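Local coordinates for protein aminoglycoside N(3)-acetyltransferase III (Serratia marcescens, PDB 7LAO) that acetylates the 3-amino group of 2-deoxystreptamine antibiotics such as gentamicin and tobramycin with acetyl-CoA, giving resistance to them, at residues Gly39-Val44 with Asn103-Glu108; Ala54-Gly59 with Met122-Pro127. All coordinates share one frame; numbering follows the deposited sequence.

Contact 1: Gly39-Val44 with Asn103-Glu108; sequences GAASVV and NRFLLE
F105 presses its ring against A40 and A41 where two helices meet on one face of the mixed sheet of this antibiotic N-acetyltransferase. In this worked example of helix packing, an aromatic side chain rests on the small residues at the start of the other helix. Residues 40-44, the first turn of helix 40-51, and residues 103-108 of helix 102-108 approach to 8.9 Å between axes at a crossing angle of -60°, and no hydrogen bond spans them.

The aromatic contacts come first. In F105, CG lies anti to the carbonyl carbon and beside the backbone N (chi1 -71°), and the ring is carried on from there to the start of helix 40-51. Over one face lies the peptide joining A40 to A41: A41 N stands 3.8 Å above the ring plane, displaced toward the rim. On the same side of the ring as that peptide, A40 CB sits over the CD1-CE1 rim, 3.5 Å from CD1, and A41 CB lies further out, past CD2 and CE2.

The aliphatic contacts lie a turn further on. V44 crosses F105 at about a right angle and places CG2 3.7 Å from CB of F105, at the root of the ring rather than on it. The same methyl reaches the backbone of the second helix, 3.8 Å from L106 N.

L102 and A109, just before and after segment 103-108, also touch V44, while A40 and V43 lean on L30 of helix 30-33. The remaining touch is between branch ends: CD2 of L106 is almost equally far from both methyls of V44, 4.0 Å from CG2.

Contact 2: Ala54-Gly59 with Met122-Pro127; sequences AGTLMG and MVAVGP
M58 has CG anti to its backbone N (chi1 -175°) and an extended chain beyond it, whereas M122 has CG beside the backbone N and bends at chi2 (-83°). The two thioether chains meet obliquely, with CE of M58 3.9 Å from SD of M122. A124 CB lies on the same face of the sheet as M58, a face lined further by L132 of helix 129-133.

Beneath these side chains runs a regular antiparallel pairing of strands 56-60 and 122-125, neighbours in the central mixed sheet. L57 with V125 and G59 with V123 are hydrogen-bonded pairs, each joined by two N-H...O bonds; M58 with A124 is the non-hydrogen-bonded pair between them. V123 N to G59 O is the straightest of the four, 2.9 Å at 171° about the hydrogen. With no side chain on G59, V123 CG1 lies against its backbone, 3.5 Å from G59 O.

Past L57 and V125 no backbone hydrogen bond joins the two segments directly. G126 has a backbone shape that favours glycine, and its CA lies against G55 O; P127 sets its ring against the start of the other segment, CD 3.1 Å from G55 O. The side chains of T56 and P127 pass one another pointing opposite ways, T56 OG1 3.3 Å from P127 CD, while OG1 hydrogen-bonds with L128 N.

R48 of helix 40-51 grips both segments here, through NH1 to G55 O and NH2 to V125 O. V125 O thus accepts from L57 N as well as a guanidinium, whose charge probably polarises this carbonyl, the two donors sharing its oxygen.

Overall arrangement
Contact 1 packs two helices that cover one face of the sheet, and contact 2 joins two strands within it; their centres lie about 12 Å apart. Their segments alternate along the chain, helix 40-51 leading into strand 56-60 and helix 102-108 coming between the two strands. Helix 102-108 binds the levels directly: L107 CD2 packs 3.5 Å from V123 CG2, and N103 OD1 lies 3.4 Å from G59 CA. L106 serves both, touching V44 in contact 1 and L57 and V123 in contact 2. Helix 40-51 lies over L57 through L47, R48 and V51, so each helix of contact 1 reaches the paired strands.

Contact 1: Gly39-Val44 with Asn103-Glu108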
loop_
_atom_site.group_PDB
_atom_site.type_symbol
_atom_site.label_atom_id
_atom_site.label_comp_id
_atom_site.label_asym_id
_atom_site.label_seq_id
_atom_site.Cartn_x
_atom_site.Cartn_y
_atom_site.Cartn_z
ATOM N N GLY A 39 -8.531 20.821 0.539
ATOM C CA GLY A 39 -7.451 20.014 -0.003
ATOM C C GLY A 39 -7.421 18.577 0.497
ATOM O O GLY A 39 -8.413 18.010 0.976
ATOM N N ALA A 40 -6.241 17.972 0.363
ATOM C CA ALA A 40 -6.096 16.553 0.674
ATOM C C ALA A 40 -6.416 16.262 2.127
ATOM O O ALA A 40 -6.772 15.126 2.465
ATOM C CB ALA A 40 -4.680 16.081 0.358
ATOM N N ALA A 41 -6.240 17.255 3.014
ATOM C CA ALA A 41 -6.614 17.036 4.403
ATOM C C ALA A 41 -8.100 16.738 4.519
ATOM O O ALA A 41 -8.507 15.930 5.362
ATOM C CB ALA A 41 -6.243 18.270 5.261
ATOM N N SER A 42 -8.926 17.379 3.683
ATOM C CA SER A 42 -10.367 17.151 3.732
ATOM C C SER A 42 -10.747 15.797 3.186
ATOM O O SER A 42 -11.776 15.251 3.590
ATOM C CB SER A 42 -11.133 18.191 2.916
ATOM O OG SER A 42 -10.943 19.464 3.439
ATOM N N VAL A 43 -9.963 15.251 2.254
ATOM C CA VAL A 43 -10.204 13.874 1.853
ATOM C C VAL A 43 -9.991 12.915 3.045
ATOM O O VAL A 43 -10.789 11.999 3.273
ATOM C CB VAL A 43 -9.328 13.494 0.648
ATOM C CG1 VAL A 43 -9.587 12.029 0.275
ATOM C CG2 VAL A 43 -9.602 14.437 -0.597
ATOM N N VAL A 44 -8.958 13.148 3.855
ATOM C CA VAL A 44 -8.771 12.302 5.054
ATOM C C VAL A 44 -9.969 12.431 6.006
ATOM O O VAL A 44 -10.533 11.422 6.481
ATOM C CB VAL A 44 -7.438 12.647 5.747
ATOM C CG1 VAL A 44 -7.295 11.904 7.140
ATOM C CG2 VAL A 44 -6.249 12.279 4.816
ATOM N N ASN A 103 -1.007 9.989 1.510
ATOM C CA ASN A 103 -0.335 9.335 2.656
ATOM C C ASN A 103 0.339 10.356 3.582
ATOM O O ASN A 103 0.443 10.137 4.806
ATOM C CB ASN A 103 0.663 8.295 2.150
ATOM C CG ASN A 103 -0.042 7.092 1.533
ATOM O OD1 ASN A 103 -1.051 6.626 2.071
ATOM N ND2 ASN A 103 0.440 6.629 0.364
ATOM N N ARG A 104 0.764 11.492 3.038
ATOM C CA ARG A 104 1.282 12.549 3.892
ATOM C C ARG A 104 0.204 13.038 4.855
ATOM O O ARG A 104 0.494 13.338 6.004
ATOM C CB ARG A 104 1.830 13.683 3.035
ATOM C CG ARG A 104 2.113 14.977 3.787
ATOM C CD ARG A 104 2.661 16.063 2.857
ATOM N NE ARG A 104 2.699 17.328 3.561
ATOM C CZ ARG A 104 3.405 18.374 3.171
ATOM N NH1 ARG A 104 4.150 18.283 2.082
ATOM N NH2 ARG A 104 3.391 19.499 3.883
ATOM N N PHE A 105 -1.057 13.077 4.417
ATOM C CA PHE A 105 -2.117 13.590 5.282
ATOM C C PHE A 105 -2.732 12.540 6.195
ATOM O O PHE A 105 -3.279 12.888 7.251
ATOM C CB PHE A 105 -3.188 14.254 4.420
ATOM C CG PHE A 105 -2.708 15.552 3.821
ATOM C CD1 PHE A 105 -2.088 15.570 2.577
ATOM C CD2 PHE A 105 -2.789 16.731 4.545
ATOM C CE1 PHE A 105 -1.596 16.760 2.049
ATOM C CE2 PHE A 105 -2.307 17.929 4.015
ATOM C CZ PHE A 105 -1.706 17.934 2.781
ATOM N N LEU A 106 -2.681 11.265 5.802
ATOM C CA LEU A 106 -2.977 10.205 6.747
ATOM C C LEU A 106 -1.983 10.257 7.909
ATOM O O LEU A 106 -2.373 10.155 9.067
ATOM C CB LEU A 106 -2.937 8.852 6.051
ATOM C CG LEU A 106 -4.058 8.569 5.020
ATOM C CD1 LEU A 106 -3.770 7.261 4.268
ATOM C CD2 LEU A 106 -5.414 8.520 5.705
ATOM N N LEU A 107 -0.701 10.473 7.611
ATOM C CA LEU A 107 0.302 10.618 8.652
ATOM C C LEU A 107 -0.017 11.782 9.590
ATOM O O LEU A 107 0.235 11.693 10.798
ATOM C CB LEU A 107 1.691 10.792 8.033
ATOM C CG LEU A 107 2.256 9.419 7.621
ATOM C CD1 LEU A 107 3.409 9.567 6.664
ATOM C CD2 LEU A 107 2.719 8.554 8.872
ATOM N N GLU A 108 -0.604 12.855 9.070
ATOM C CA GLU A 108 -0.931 14.014 9.909
ATOM C C GLU A 108 -2.254 13.857 10.665
ATOM O O GLU A 108 -2.541 14.686 11.538
ATOM C CB GLU A 108 -0.945 15.290 9.044
ATOM C CG GLU A 108 0.445 15.596 8.499
ATOM C CD GLU A 108 0.493 16.831 7.574
ATOM O OE1 GLU A 108 -0.567 17.460 7.331
ATOM O OE2 GLU A 108 1.598 17.151 7.075
#

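Contact 2: Ala54-Gly59 with Met122-Pro127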
loop_
_atom_site.group_PDB
_atom_site.type_symbol
_atom_site.label_atom_id
_atom_site.label_comp_id
_atom_site.label_asym_id
_atom_site.label_seq_id
_atom_site.Cartn_x
_atom_site.Cartn_y
_atom_site.Cartn_z
ATOM N N ALA A 54 -14.657 3.966 14.936
ATOM C CA ALA A 54 -14.249 2.570 15.085
ATOM C C ALA A 54 -13.506 2.023 13.873
ATOM O O ALA A 54 -12.895 0.938 13.963
ATOM C CB ALA A 54 -15.473 1.687 15.354
ATOM N N GLY A 55 -13.536 2.739 12.747
ATOM C CA GLY A 55 -12.847 2.306 11.549
ATOM C C GLY A 55 -11.372 2.630 11.587
ATOM O O GLY A 55 -10.887 3.474 12.367
ATOM N N THR A 56 -10.649 1.978 10.699
ATOM C CA THR A 56 -9.224 2.214 10.561
ATOM C C THR A 56 -8.904 2.522 9.102
ATOM O O THR A 56 -9.418 1.887 8.190
ATOM C CB THR A 56 -8.423 1.006 11.054
ATOM O OG1 THR A 56 -8.595 0.872 12.473
ATOM C CG2 THR A 56 -6.937 1.203 10.805
ATOM N N LEU A 57 -8.100 3.548 8.866
ATOM C CA LEU A 57 -7.648 3.833 7.518
ATOM C C LEU A 57 -6.198 3.443 7.421
ATOM O O LEU A 57 -5.440 3.599 8.382
ATOM C CB LEU A 57 -7.766 5.346 7.181
ATOM C CG LEU A 57 -9.096 6.010 7.522
ATOM C CD1 LEU A 57 -9.033 7.557 7.364
ATOM C CD2 LEU A 57 -10.176 5.336 6.620
ATOM N N MET A 58 -5.788 3.063 6.228
ATOM C CA MET A 58 -4.430 2.598 6.036
ATOM C C MET A 58 -3.904 3.035 4.687
ATOM O O MET A 58 -4.657 3.160 3.703
ATOM C CB MET A 58 -4.385 1.080 6.134
ATOM C CG MET A 58 -3.002 0.469 6.062
ATOM S SD MET A 58 -3.128 -1.350 6.393
ATOM C CE MET A 58 -1.473 -1.895 5.961
ATOM N N GLY A 59 -2.600 3.226 4.618
ATOM C CA GLY A 59 -2.018 3.693 3.373
ATOM C C GLY A 59 -0.609 3.177 3.237
ATOM O O GLY A 59 0.070 2.891 4.237
ATOM N N MET A 122 4.192 1.622 6.155
ATOM C CA MET A 122 2.743 1.751 6.091
ATOM C C MET A 122 2.280 2.755 7.135
ATOM O O MET A 122 2.888 2.869 8.189
ATOM C CB MET A 122 2.046 0.411 6.372
ATOM C CG MET A 122 2.496 -0.694 5.470
ATOM S SD MET A 122 1.612 -0.663 3.880
ATOM C CE MET A 122 2.527 -1.976 3.090
ATOM N N VAL A 123 1.192 3.472 6.842
ATOM C CA VAL A 123 0.592 4.394 7.797
ATOM C C VAL A 123 -0.786 3.825 8.086
ATOM O O VAL A 123 -1.453 3.308 7.172
ATOM C CB VAL A 123 0.522 5.855 7.268
ATOM C CG1 VAL A 123 -0.230 5.923 5.870
ATOM C CG2 VAL A 123 -0.201 6.745 8.237
ATOM N N ALA A 124 -1.208 3.886 9.351
ATOM C CA ALA A 124 -2.554 3.463 9.764
ATOM C C ALA A 124 -3.084 4.352 10.888
ATOM O O ALA A 124 -2.313 4.864 11.721
ATOM C CB ALA A 124 -2.609 2.011 10.231
ATOM N N VAL A 125 -4.411 4.495 10.934
ATOM C CA VAL A 125 -5.061 5.445 11.847
ATOM C C VAL A 125 -6.396 4.877 12.261
ATOM O O VAL A 125 -7.270 4.685 11.396
ATOM C CB VAL A 125 -5.341 6.811 11.179
ATOM C CG1 VAL A 125 -5.518 7.847 12.254
ATOM C CG2 VAL A 125 -4.325 7.165 10.127
ATOM N N GLY A 126 -6.607 4.717 13.581
ATOM C CA GLY A 126 -7.804 4.090 14.085
ATOM C C GLY A 126 -7.459 2.960 15.053
ATOM O O GLY A 126 -6.286 2.723 15.350
ATOM N N PRO A 127 -8.472 2.243 15.535
ATOM C CA PRO A 127 -8.210 1.195 16.563
ATOM C C PRO A 127 -7.141 0.203 16.166
ATOM O O PRO A 127 -6.486 -0.358 17.063
ATOM C CB PRO A 127 -9.573 0.493 16.722
ATOM C CG PRO A 127 -10.617 1.506 16.169
ATOM C CD PRO A 127 -9.884 2.299 15.112
#